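Local coordinates for centrosome-associated zinc finger protein Cp190 (Drosophila melanogaster, PDB 6ER1), which is recruited by insulator DNA-binding proteins to organise chromatin domains and boundaries, and homodimerises through the N-terminal BTB domain described here, at residues T38-F41 with S45-K48; T111-E114 with L120-L123. One frame throughout, in Å; residues are numbered along the deposited sequence.

The chain is the N-terminal BTB domain of the protein. After helix 17-31 it enters strand 37-40, turns, and returns along strand 46-49. Interaction 1 closes this short hairpin at one edge of the sheet, with three residues between its segments. The chain then runs through further helices and strands, including helix 83-95, before helices 105-115 and 118-124. Interaction 2 closes the turn between these last two helices. The two contacts follow one another in series, neither nested nor crossed. The centres of interactions 1 and 2 lie about 22 Å apart, and the two do not touch. Helix 83-95 is common ground: Leu39 and Phe41 rest on it, as do Thr111 and Leu120.

Interaction 1. Residues T38-F41 with S45-K48; sequences TLQF and SQLK
Strands 37-40 and 46-49 form an antiparallel beta hairpin at one edge of the BTB sheet. Leu39 and Leu47 are its hydrogen-bonded pair. Leu39 N gives a nearly straight bond to Leu47 O (2.9 Å, 171°), and Leu47 N returns one to Leu39 O. Nearer the turn, Phe41 N bonds to Ser45 O at 2.9 Å.

The side chains divide between the two faces. Thr38, Gln40, Gln46 and Lys48 share one. There Gln46 NE2 reaches Gln40 OE1 at 2.9 Å, with OE1 close to the amide plane of Gln46, while NE2 comes in tilted from the Gln40 carbonyl plane. The two amides are turned 41° against each other. Gln40 CG lies anti to the backbone N (chi1 -175°), which carries its amide out to this meeting. The methyl CG2 of Thr38 packs on Gln46 CD at 3.6 Å. Lys48 runs alongside Thr38, its CG near the hydroxyl.

Leu39 and Leu47 point to the other face, where Leu39 CD1 lies 4.4 Å from Leu47 CD2. Phe41 CE2 meets Leu47 CB at 4.1 Å. Ser45 OG sits at the ring edge, 3.6 Å from Phe41 CD2, and is hydrogen-bonded to Asp43 in the turn. Val86 of helix 83-95 covers Leu39 and Phe41. The chemistry thus gives the hairpin a polar face bridged by an amide pair and an apolar face packed against a helix.

Interaction 2. Residues T111-E114 with L120-L123; sequences TAKE and LLKL
Leu121 sends its CD2 methyl between Ala112 and Lys113. This methyl is 3.7 Å from Ala112 CB and 3.5 Å from Lys113 CG. The position of the lysine is doubtful, since its side chain takes two conformations. The two side chains cross at about a right angle, and the methyl touches the aliphatic part of the lysine at CG. The other methyl of Leu121, CD1, lies 3.9 Å from Ala112 O.

Ala112 CB points toward helix 118-124 and touches two consecutive leucines. Its second partner is Leu120, whose CD2 methyl approaches to 3.9 Å. The leucines reach it by different first torsions: CG is trans to the backbone N in Leu120 (chi1 179°) and trans to the carbonyl carbon in Leu121 (chi1 -69°). Together these torsions bring CD2 of both leucines onto the same Ala112 CB. Ala112 CA and Leu121 CA are 6.0 Å apart, a closeness consistent with the small side chain of alanine. Methyl and methylene groups make most of the contact; the sole polar atom met is Ala112 O.

Further out, helix 83-95 lies against both segments. Thr111 packs on Val85 and Ile89, and Leu120 also rests on Ile89. On helix 118-124, Leu123 touches Phe92 and also Lys13 of the second subunit. A short turn joins helices 105-115 and 118-124, the paired helices that end the BTB/POZ fold.

Interaction 1. Residues T38-F41 with S45-K48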
# COMPACT_ATOMS: atom_id res chain seq x y z
N THR A 38 -9.11 12.11 1.07
CA THR A 38 -8.67 13.47 1.23
C THR A 38 -9.12 13.95 2.59
O THR A 38 -10.33 13.93 2.89
CB THR A 38 -9.24 14.37 0.11
OG1 THR A 38 -8.80 13.88 -1.16
CG2 THR A 38 -8.81 15.83 0.26
N LEU A 39 -8.15 14.35 3.42
CA LEU A 39 -8.42 14.87 4.76
C LEU A 39 -8.44 16.38 4.69
O LEU A 39 -7.53 16.99 4.13
CB LEU A 39 -7.32 14.45 5.73
CG LEU A 39 -6.94 12.97 5.69
CD1 LEU A 39 -5.81 12.69 6.63
CD2 LEU A 39 -8.13 12.09 6.01
N GLN A 40 -9.47 16.99 5.25
CA GLN A 40 -9.60 18.44 5.25
C GLN A 40 -9.57 19.03 6.65
O GLN A 40 -10.36 18.60 7.52
CB GLN A 40 -10.86 18.86 4.49
CG GLN A 40 -10.96 20.39 4.36
CD GLN A 40 -11.95 20.82 3.32
OE1 GLN A 40 -11.96 20.31 2.21
NE2 GLN A 40 -12.80 21.78 3.68
N PHE A 41 -8.70 20.04 6.82
CA PHE A 41 -8.51 20.73 8.09
C PHE A 41 -9.39 21.98 8.21
O PHE A 41 -10.01 22.42 7.23
CB PHE A 41 -7.01 20.98 8.30
CG PHE A 41 -6.20 19.73 8.28
CD1 PHE A 41 -6.34 18.80 9.29
CD2 PHE A 41 -5.31 19.48 7.27
CE1 PHE A 41 -5.59 17.63 9.28
CE2 PHE A 41 -4.54 18.35 7.25
CZ PHE A 41 -4.68 17.40 8.26
N SER A 45 -7.18 23.55 4.32
CA SER A 45 -6.06 22.84 3.70
C SER A 45 -6.37 21.33 3.70
O SER A 45 -7.23 20.85 4.44
CB SER A 45 -4.73 23.12 4.38
OG SER A 45 -4.70 22.61 5.69
N GLN A 46 -5.72 20.61 2.80
CA GLN A 46 -5.99 19.21 2.59
C GLN A 46 -4.73 18.40 2.57
O GLN A 46 -3.68 18.85 2.12
CB GLN A 46 -6.75 19.03 1.28
CG GLN A 46 -8.12 19.66 1.27
CD GLN A 46 -8.88 19.43 -0.01
OE1 GLN A 46 -8.29 19.23 -1.08
NE2 GLN A 46 -10.19 19.50 0.07
N LEU A 47 -4.88 17.14 2.99
CA LEU A 47 -3.81 16.15 2.93
C LEU A 47 -4.40 14.90 2.27
O LEU A 47 -5.37 14.31 2.78
CB LEU A 47 -3.32 15.81 4.33
CG LEU A 47 -2.20 14.78 4.47
CD1 LEU A 47 -0.97 15.20 3.69
CD2 LEU A 47 -1.87 14.48 5.91
N LYS A 48 -3.82 14.49 1.14
CA LYS A 48 -4.29 13.31 0.40
C LYS A 48 -3.47 12.09 0.75
O LYS A 48 -2.24 12.16 0.74
CB LYS A 48 -4.24 13.56 -1.10
CG LYS A 48 -5.20 14.66 -1.49
CD LYS A 48 -5.27 15.00 -2.95
CE LYS A 48 -6.38 16.05 -3.14
NZ LYS A 48 -6.59 16.46 -4.56

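Interaction 2. Residues T111-E114 with L120-L123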
# COMPACT_ATOMS: atom_id res chain seq x y z
N THR A 111 -3.33 11.67 21.40
CA THR A 111 -3.94 11.42 20.13
C THR A 111 -3.74 9.88 19.81
O THR A 111 -4.77 9.25 19.37
CB THR A 111 -3.38 12.24 19.01
OG1 THR A 111 -3.64 13.65 19.33
CG2 THR A 111 -3.95 11.99 17.69
N ALA A 112 -2.58 9.36 20.01
CA ALA A 112 -2.36 7.89 19.70
C ALA A 112 -3.25 7.17 20.62
O ALA A 112 -3.78 6.06 20.14
CB ALA A 112 -0.93 7.56 19.93
N LYS A 113 -3.49 7.50 21.83
CA LYS A 113 -4.42 6.79 22.73
C LYS A 113 -5.82 6.93 22.26
O LYS A 113 -6.61 5.87 22.24
CB LYS A 113 -4.29 7.25 24.21
CG LYS A 113 -3.00 6.85 24.89
CD LYS A 113 -2.97 7.42 26.30
CE LYS A 113 -1.90 6.85 27.24
NZ LYS A 113 -2.30 5.96 28.35
N GLU A 114 -6.31 8.02 21.76
CA GLU A 114 -7.64 8.18 21.24
C GLU A 114 -7.84 7.29 20.00
O GLU A 114 -8.98 6.80 19.82
CB GLU A 114 -7.85 9.70 20.88
CG GLU A 114 -9.14 10.01 20.13
CD GLU A 114 -9.55 11.46 20.00
OE1 GLU A 114 -9.09 12.24 20.85
OE2 GLU A 114 -10.40 11.79 19.09
N LEU A 120 2.19 3.15 17.44
CA LEU A 120 2.73 4.51 17.79
C LEU A 120 2.81 4.66 19.32
O LEU A 120 3.77 5.27 19.84
CB LEU A 120 1.84 5.57 17.15
CG LEU A 120 2.26 7.02 17.46
CD1 LEU A 120 3.71 7.21 17.06
CD2 LEU A 120 1.30 7.89 16.69
N LEU A 121 1.81 4.15 20.03
CA LEU A 121 1.90 4.11 21.52
C LEU A 121 3.17 3.45 22.00
O LEU A 121 3.88 3.97 22.88
CB LEU A 121 0.68 3.37 22.11
CG LEU A 121 -0.62 4.14 21.94
CD1 LEU A 121 -1.89 3.32 22.15
CD2 LEU A 121 -0.64 5.35 22.84
N LYS A 122 3.47 2.27 21.45
CA LYS A 122 4.66 1.56 21.83
C LYS A 122 5.92 2.39 21.54
O LYS A 122 6.85 2.44 22.35
CB LYS A 122 4.68 0.20 21.11
CG LYS A 122 3.65 -0.74 21.68
CD LYS A 122 3.79 -2.14 21.11
CE LYS A 122 2.70 -3.08 21.62
NZ LYS A 122 2.59 -4.26 20.73
N LEU A 123 5.95 3.04 20.39
CA LEU A 123 7.10 3.88 20.05
C LEU A 123 7.26 5.06 21.05
O LEU A 123 8.37 5.32 21.53
CB LEU A 123 6.96 4.36 18.63
CG LEU A 123 8.08 5.30 18.15
CD1 LEU A 123 9.45 4.64 18.25
CD2 LEU A 123 7.80 5.78 16.75